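Local coordinates for protein cellulase (Bacillus sp. BG-CS10, PDB 5E09) that hydrolyses internal beta-1,4-glucosidic bonds of cellulose as a halophilic family 5 glycoside hydrolase that carries a family 46 carbohydrate-binding module, at residues A[445-450]-A[495-500]; A[459-464]-A[510-515]. All blocks are in the same frame, centred on the assembly; numbering follows the deposited sequence.

Overall arrangement
Both contacts join neighbouring antiparallel strands of one sheet in the C-terminal carbohydrate-binding domain, and their centres lie about 13 Å apart. Contact 1 pairs strand 447-452 with 494-497; contact 2 pairs 458-465 with 509-516. Along the chain the four strands alternate between the contacts, so that each pairing is closed by residues some 45 positions further on. The two pairs belong to separate parts of the strand order but meet through their buried side chains: I495 CD1 lies 3.7 Å from F514 CE1, and I497 CD1 lies 3.9 Å from M461 SE. The apolar faces of the two strand pairs thus pack against each other inside the domain.

Contact 1 of 2, residues A[445-450]-A[495-500]; sequences SNFAIP and IVITDA
The ring of F447 meets I497 at its edge: CG1 of the isoleucine lies near the ring plane, 3.8 Å from F447 CD2. With CG anti to the backbone N (chi1 -165°), the phenylalanine side chain runs alongside that of I497 and points the same way. L526 and T440 also touch the phenylalanine. I449 stands on the same side of the sheet and brings CD1 to 4.2 Å from I497 CG1. On the other side A448 and V496 form a non-hydrogen-bonded pair, with CA atoms 4.1 Å apart and A448 CB 4.2 Å from V496 CG2.

Backbone bonds fix the register. I449 and I495 exchange two, I449 N to I495 O and I495 N to I449 O, each 2.9 Å long, and I497 N donates to F447 O. Next to F447, a water accepts from its N and donates to I497 O at 2.6 Å. Beyond it, D499 OD1 comes no closer to S445 than 3.8 Å, to its CA, while the side chain of T498 N-caps helix 499-502 through F501 N. The arrangement is an antiparallel strand pair with one apolar face turned into the interior of the carbohydrate-binding domain.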
ATOM      1  N   SER A 445     -12.914 -14.064 -23.243  1.00 53.44           N
ATOM      2  CA  SER A 445     -11.556 -13.552 -23.128  1.00 59.26           C
ATOM      3  C   SER A 445     -11.421 -12.120 -23.650  1.00 52.34           C
ATOM      4  O   SER A 445     -10.366 -11.504 -23.508  1.00 57.81           O
ATOM      5  CB  SER A 445     -10.588 -14.475 -23.867  1.00 53.74           C
ATOM      6  OG  SER A 445     -10.937 -14.574 -25.235  1.00 56.83           O
ATOM      7  N   ASN A 446     -12.487 -11.588 -24.240  1.00 53.38           N
ATOM      8  CA  ASN A 446     -12.448 -10.243 -24.807  1.00 53.73           C
ATOM      9  C   ASN A 446     -13.750  -9.471 -24.583  1.00 68.66           C
ATOM     10  O   ASN A 446     -14.266  -8.827 -25.497  1.00 65.28           O
ATOM     11  CB  ASN A 446     -12.140 -10.321 -26.302  1.00 65.32           C
ATOM     12  CG  ASN A 446     -11.704  -8.992 -26.877  1.00 71.80           C
ATOM     13  OD1 ASN A 446     -11.115  -8.167 -26.179  1.00 75.73           O
ATOM     14  ND2 ASN A 446     -11.994  -8.774 -28.156  1.00 77.18           N
ATOM     15  N   PHE A 447     -14.277  -9.528 -23.365  1.00 59.67           N
ATOM     16  CA  PHE A 447     -15.593  -8.964 -23.099  1.00 47.48           C
ATOM     17  C   PHE A 447     -15.544  -7.580 -22.449  1.00 43.58           C
ATOM     18  O   PHE A 447     -14.923  -7.380 -21.403  1.00 46.74           O
ATOM     19  CB  PHE A 447     -16.410  -9.916 -22.225  1.00 39.49           C
ATOM     20  CG  PHE A 447     -17.875  -9.596 -22.208  1.00 50.23           C
ATOM     21  CD1 PHE A 447     -18.716 -10.093 -23.190  1.00 47.40           C
ATOM     22  CD2 PHE A 447     -18.408  -8.780 -21.220  1.00 38.42           C
ATOM     23  CE1 PHE A 447     -20.069  -9.788 -23.186  1.00 53.84           C
ATOM     24  CE2 PHE A 447     -19.754  -8.474 -21.206  1.00 47.61           C
ATOM     25  CZ  PHE A 447     -20.588  -8.979 -22.189  1.00 52.74           C
ATOM     26  N   ALA A 448     -16.214  -6.629 -23.084  1.00 36.42           N
ATOM     27  CA  ALA A 448     -16.342  -5.290 -22.535  1.00 51.73           C
ATOM     28  C   ALA A 448     -17.720  -4.706 -22.830  1.00 43.92           C
ATOM     29  O   ALA A 448     -18.177  -4.709 -23.970  1.00 47.93           O
ATOM     30  CB  ALA A 448     -15.252  -4.382 -23.088  1.00 44.33           C
ATOM     31  N   ILE A 449     -18.374  -4.212 -21.787  1.00 46.74           N
ATOM     32  CA  ILE A 449     -19.642  -3.507 -21.907  1.00 36.33           C
ATOM     33  C   ILE A 449     -19.424  -2.051 -22.276  1.00 35.92           C
ATOM     34  O   ILE A 449     -18.795  -1.316 -21.523  1.00 47.25           O
ATOM     35  CB  ILE A 449     -20.423  -3.562 -20.590  1.00 37.41           C
ATOM     36  CG1 ILE A 449     -20.560  -5.011 -20.120  1.00 45.03           C
ATOM     37  CG2 ILE A 449     -21.775  -2.871 -20.741  1.00 36.87           C
ATOM     38  CD1 ILE A 449     -20.901  -5.151 -18.653  1.00 43.12           C
ATOM     39  N   PRO A 450     -19.932  -1.626 -23.442  1.00 41.02           N
ATOM     40  CA  PRO A 450     -19.872  -0.201 -23.779  1.00 36.95           C
ATOM     41  C   PRO A 450     -20.574   0.621 -22.705  1.00 40.14           C
ATOM     42  O   PRO A 450     -21.687   0.289 -22.295  1.00 46.24           O
ATOM     43  CB  PRO A 450     -20.604  -0.120 -25.121  1.00 43.40           C
ATOM     44  CG  PRO A 450     -20.468  -1.490 -25.708  1.00 43.20           C
ATOM     45  CD  PRO A 450     -20.513  -2.433 -24.532  1.00 52.15           C
ATOM     46  N   ILE A 495     -16.599  -1.022 -19.694  1.00 35.85           N
ATOM     47  CA  ILE A 495     -16.274  -1.808 -18.514  1.00 36.51           C
ATOM     48  C   ILE A 495     -15.888  -3.217 -18.940  1.00 43.87           C
ATOM     49  O   ILE A 495     -16.705  -3.957 -19.481  1.00 41.53           O
ATOM     50  CB  ILE A 495     -17.443  -1.886 -17.513  1.00 32.11           C
ATOM     51  CG1 ILE A 495     -17.829  -0.488 -17.025  1.00 34.64           C
ATOM     52  CG2 ILE A 495     -17.058  -2.764 -16.334  1.00 37.00           C
ATOM     53  CD1 ILE A 495     -19.056  -0.473 -16.133  1.00 33.07           C
ATOM     54  N   VAL A 496     -14.636  -3.583 -18.701  1.00 43.41           N
ATOM     55  CA  VAL A 496     -14.142  -4.907 -19.056  1.00 47.61           C
ATOM     56  C   VAL A 496     -14.578  -5.943 -18.025  1.00 39.65           C
ATOM     57  O   VAL A 496     -14.497  -5.696 -16.826  1.00 38.36           O
ATOM     58  CB  VAL A 496     -12.598  -4.917 -19.166  1.00 50.21           C
ATOM     59  CG1 VAL A 496     -12.080  -6.330 -19.409  1.00 46.73           C
ATOM     60  CG2 VAL A 496     -12.137  -3.975 -20.266  1.00 45.66           C
ATOM     61  N   ILE A 497     -15.062  -7.089 -18.493  1.00 36.57           N
ATOM     62  CA  ILE A 497     -15.276  -8.235 -17.615  1.00 35.78           C
ATOM     63  C   ILE A 497     -14.225  -9.294 -17.957  1.00 47.54           C
ATOM     64  O   ILE A 497     -14.162  -9.771 -19.092  1.00 44.92           O
ATOM     65  CB  ILE A 497     -16.687  -8.816 -17.758  1.00 39.41           C
ATOM     66  CG1 ILE A 497     -17.736  -7.705 -17.662  1.00 37.11           C
ATOM     67  CG2 ILE A 497     -16.937  -9.858 -16.679  1.00 30.63           C
ATOM     68  CD1 ILE A 497     -17.840  -7.083 -16.273  1.00 42.58           C
ATOM     69  N   THR A 498     -13.401  -9.648 -16.974  1.00 42.38           N
ATOM     70  CA  THR A 498     -12.186 -10.426 -17.217  1.00 43.37           C
ATOM     71  C   THR A 498     -12.409 -11.924 -17.427  1.00 43.76           C
ATOM     72  O   THR A 498     -13.461 -12.470 -17.085  1.00 45.14           O
ATOM     73  CB  THR A 498     -11.188 -10.260 -16.058  1.00 33.46           C
ATOM     74  OG1 THR A 498     -11.761 -10.786 -14.854  1.00 34.81           O
ATOM     75  CG2 THR A 498     -10.842  -8.799 -15.856  1.00 35.70           C
ATOM     76  N   ASP A 499     -11.394 -12.578 -17.991  1.00 57.45           N
ATOM     77  CA  ASP A 499     -11.403 -14.025 -18.184  1.00 44.86           C
ATOM     78  C   ASP A 499     -11.449 -14.714 -16.823  1.00 41.59           C
ATOM     79  O   ASP A 499     -12.062 -15.766 -16.673  1.00 47.12           O
ATOM     80  CB  ASP A 499     -10.171 -14.471 -18.985  1.00 47.89           C
ATOM     81  CG  ASP A 499     -10.421 -15.731 -19.815  1.00 84.63           C
ATOM     82  OD1 ASP A 499     -11.588 -16.006 -20.175  1.00 80.39           O
ATOM     83  OD2 ASP A 499      -9.439 -16.448 -20.115  1.00 81.56           O
ATOM     84  N   ALA A 500     -10.816 -14.101 -15.827  1.00 47.66           N
ATOM     85  CA  ALA A 500     -10.818 -14.648 -14.473  1.00 37.29           C
ATOM     86  C   ALA A 500     -12.232 -14.714 -13.886  1.00 43.57           C
ATOM     87  O   ALA A 500     -12.574 -15.667 -13.185  1.00 49.68           O
ATOM     88  CB  ALA A 500      -9.902 -13.831 -13.568  1.00 33.54           C
TER
HETATM   89  O   HOH W   1     -12.750 -10.766 -20.990  1.00 44.05           O

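Contact 2 of 2, residues A[459-464]-A[510-515]; sequences ATMEAV and IHLTFH
M461, modelled as selenomethionine, packs beside F514 on the buried side of the strand pair. Its CG, anti to the backbone N (chi1 178°), is thereby set over one ring face, offset toward the rim and 4.1 Å from the centroid, a CH-pi contact. SE approaches obliquely, 3.6 Å from F514 CE1, as a Met-aromatic contact. L512 extends this tight part, setting CD2 3.8 Å from A463 CB, and strand 494-497 packs against this side.

The opposite side, with E462, T513, V464 and H511, is partly exposed and more polar. There H515 NE2 donates to E462 OE1 at 2.8 Å; the oxygen sits in the imidazole plane, but the nitrogen reaches it from the anti side, 31° out of the carboxylate plane. The other oxygen, OE2, bonds S478, so both ends of the carboxylate are engaged. The H515 ring also meets F479, while H515 CB lies 3.7 Å from T460 CG2. An alanine in place of H515 would probably leave E462 OE1 without this donor and the carboxylate freer to turn about its remaining bond to S478.

Reciprocal backbone bonds join E462 with T513 and V464 with H511. H515 O accepts from both A459 N (2.6 Å) and T460 N (3.0 Å): two residues facing one, a classic beta bulge in the antiparallel sheet of the carbohydrate-binding domain.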
ATOM      1  N   ALA A 459     -17.719   2.341  -8.279  1.00 36.46           N
ATOM      2  CA  ALA A 459     -17.185   1.980  -6.974  1.00 41.72           C
ATOM      3  C   ALA A 459     -16.981   0.474  -6.910  1.00 43.67           C
ATOM      4  O   ALA A 459     -15.908  -0.001  -6.532  1.00 38.38           O
ATOM      5  CB  ALA A 459     -18.118   2.441  -5.859  1.00 32.10           C
ATOM      6  N   THR A 460     -18.011  -0.277  -7.292  1.00 35.77           N
ATOM      7  CA  THR A 460     -17.911  -1.732  -7.230  1.00 39.41           C
ATOM      8  C   THR A 460     -18.983  -2.427  -8.066  1.00 35.82           C
ATOM      9  O   THR A 460     -19.761  -1.771  -8.744  1.00 37.71           O
ATOM     10  CB  THR A 460     -17.992  -2.236  -5.774  1.00 48.12           C
ATOM     11  OG1 THR A 460     -17.814  -3.657  -5.750  1.00 46.74           O
ATOM     12  CG2 THR A 460     -19.331  -1.870  -5.142  1.00 39.05           C
HETATM   13  N   MSE A 461     -19.002  -3.757  -8.028  1.00 40.17           N
HETATM   14  CA  MSE A 461     -19.898  -4.545  -8.878  1.00 38.52           C
HETATM   15  C   MSE A 461     -20.379  -5.805  -8.163  1.00 43.32           C
HETATM   16  O   MSE A 461     -19.573  -6.572  -7.631  1.00 44.05           O
HETATM   17  CB  MSE A 461     -19.203  -4.935 -10.196  1.00 35.43           C
HETATM   18  CG  MSE A 461     -20.068  -5.803 -11.115  1.00 39.45           C
HETATM   19 SE   MSE A 461     -19.160  -6.652 -12.639  0.55 33.30          SE
HETATM   20  CE  MSE A 461     -18.277  -8.125 -11.730  1.00 32.63           C
ATOM     21  N   GLU A 462     -21.691  -6.011  -8.146  1.00 35.03           N
ATOM     22  CA  GLU A 462     -22.260  -7.257  -7.650  1.00 41.10           C
ATOM     23  C   GLU A 462     -22.544  -8.213  -8.799  1.00 43.82           C
ATOM     24  O   GLU A 462     -22.877  -7.790  -9.903  1.00 38.33           O
ATOM     25  CB  GLU A 462     -23.543  -7.007  -6.865  1.00 37.00           C
ATOM     26  CG  GLU A 462     -23.341  -6.426  -5.485  1.00 43.07           C
ATOM     27  CD  GLU A 462     -24.655  -6.279  -4.733  1.00 64.99           C
ATOM     28  OE1 GLU A 462     -25.382  -5.291  -4.987  1.00 56.29           O
ATOM     29  OE2 GLU A 462     -24.962  -7.155  -3.894  1.00 60.10           O
ATOM     30  N   ALA A 463     -22.416  -9.507  -8.525  1.00 39.34           N
ATOM     31  CA  ALA A 463     -22.735 -10.537  -9.500  1.00 32.89           C
ATOM     32  C   ALA A 463     -23.504 -11.663  -8.830  1.00 42.18           C
ATOM     33  O   ALA A 463     -22.973 -12.336  -7.953  1.00 44.91           O
ATOM     34  CB  ALA A 463     -21.471 -11.069 -10.142  1.00 32.47           C
ATOM     35  N   VAL A 464     -24.758 -11.862  -9.223  1.00 44.49           N
ATOM     36  CA  VAL A 464     -25.531 -12.990  -8.695  1.00 41.64           C
ATOM     37  C   VAL A 464     -26.166 -13.755  -9.837  1.00 39.60           C
ATOM     38  O   VAL A 464     -26.440 -13.186 -10.877  1.00 48.36           O
ATOM     39  CB  VAL A 464     -26.636 -12.545  -7.718  1.00 38.55           C
ATOM     40  CG1 VAL A 464     -26.035 -11.897  -6.476  1.00 39.41           C
ATOM     41  CG2 VAL A 464     -27.610 -11.603  -8.405  1.00 43.25           C
ATOM     42  N   ILE A 510     -26.475 -14.121 -15.520  1.00 39.56           N
ATOM     43  CA  ILE A 510     -25.783 -13.468 -14.423  1.00 53.42           C
ATOM     44  C   ILE A 510     -26.249 -12.022 -14.332  1.00 48.55           C
ATOM     45  O   ILE A 510     -26.115 -11.262 -15.280  1.00 44.84           O
ATOM     46  CB  ILE A 510     -24.255 -13.522 -14.604  1.00 38.36           C
ATOM     47  CG1 ILE A 510     -23.794 -14.969 -14.783  1.00 42.63           C
ATOM     48  CG2 ILE A 510     -23.556 -12.876 -13.424  1.00 42.85           C
ATOM     49  CD1 ILE A 510     -22.493 -15.111 -15.544  1.00 43.51           C
ATOM     50  N   HIS A 511     -26.829 -11.660 -13.197  1.00 51.95           N
ATOM     51  CA  HIS A 511     -27.235 -10.289 -12.943  1.00 46.23           C
ATOM     52  C   HIS A 511     -26.090  -9.522 -12.297  1.00 35.48           C
ATOM     53  O   HIS A 511     -25.639  -9.862 -11.199  1.00 44.92           O
ATOM     54  CB  HIS A 511     -28.484 -10.248 -12.057  1.00 42.40           C
ATOM     55  CG  HIS A 511     -29.712 -10.797 -12.718  1.00 46.29           C
ATOM     56  ND1 HIS A 511     -29.828 -12.116 -13.099  1.00 58.78           N
ATOM     57  CD2 HIS A 511     -30.874 -10.200 -13.076  1.00 65.78           C
ATOM     58  CE1 HIS A 511     -31.009 -12.310 -13.658  1.00 64.72           C
ATOM     59  NE2 HIS A 511     -31.664 -11.163 -13.655  1.00 66.34           N
ATOM     60  N   LEU A 512     -25.611  -8.505 -13.006  1.00 32.41           N
ATOM     61  CA  LEU A 512     -24.601  -7.590 -12.499  1.00 39.63           C
ATOM     62  C   LEU A 512     -25.255  -6.302 -12.015  1.00 46.92           C
ATOM     63  O   LEU A 512     -26.165  -5.763 -12.665  1.00 42.22           O
ATOM     64  CB  LEU A 512     -23.546  -7.261 -13.567  1.00 33.47           C
ATOM     65  CG  LEU A 512     -22.886  -8.392 -14.360  1.00 42.00           C
ATOM     66  CD1 LEU A 512     -21.976  -7.826 -15.445  1.00 33.84           C
ATOM     67  CD2 LEU A 512     -22.116  -9.331 -13.447  1.00 34.33           C
ATOM     68  N   THR A 513     -24.781  -5.814 -10.875  1.00 38.91           N
ATOM     69  CA  THR A 513     -25.219  -4.534 -10.344  1.00 35.48           C
ATOM     70  C   THR A 513     -24.013  -3.639 -10.149  1.00 35.18           C
ATOM     71  O   THR A 513     -23.215  -3.879  -9.253  1.00 34.74           O
ATOM     72  CB  THR A 513     -25.944  -4.689  -8.993  1.00 48.08           C
ATOM     73  OG1 THR A 513     -27.003  -5.642  -9.119  1.00 35.72           O
ATOM     74  CG2 THR A 513     -26.506  -3.343  -8.522  1.00 39.38           C
ATOM     75  N   PHE A 514     -23.869  -2.613 -10.978  1.00 36.75           N
ATOM     76  CA  PHE A 514     -22.767  -1.671 -10.793  1.00 33.70           C
ATOM     77  C   PHE A 514     -23.133  -0.554  -9.810  1.00 39.71           C
ATOM     78  O   PHE A 514     -24.138   0.148  -9.988  1.00 36.20           O
ATOM     79  CB  PHE A 514     -22.334  -1.084 -12.134  1.00 34.17           C
ATOM     80  CG  PHE A 514     -21.723  -2.095 -13.063  1.00 37.10           C
ATOM     81  CD1 PHE A 514     -20.368  -2.378 -13.002  1.00 31.28           C
ATOM     82  CD2 PHE A 514     -22.506  -2.773 -13.988  1.00 40.30           C
ATOM     83  CE1 PHE A 514     -19.799  -3.310 -13.853  1.00 39.15           C
ATOM     84  CE2 PHE A 514     -21.946  -3.710 -14.844  1.00 42.76           C
ATOM     85  CZ  PHE A 514     -20.587  -3.978 -14.774  1.00 39.46           C
ATOM     86  N   HIS A 515     -22.318  -0.427  -8.764  1.00 33.41           N
ATOM     87  CA  HIS A 515     -22.437   0.644  -7.780  1.00 34.19           C
ATOM     88  C   HIS A 515     -21.473   1.781  -8.109  1.00 39.92           C
ATOM     89  O   HIS A 515     -20.242   1.579  -8.163  1.00 35.73           O
ATOM     90  CB  HIS A 515     -22.151   0.132  -6.361  1.00 32.97           C
ATOM     91  CG  HIS A 515     -23.086  -0.943  -5.892  1.00 49.51           C
ATOM     92  ND1 HIS A 515     -23.889  -0.799  -4.780  1.00 43.94           N
ATOM     93  CD2 HIS A 515     -23.328  -2.189  -6.369  1.00 49.68           C
ATOM     94  CE1 HIS A 515     -24.590  -1.904  -4.597  1.00 42.18           C
ATOM     95  NE2 HIS A 515     -24.270  -2.762  -5.549  1.00 52.95           N
TER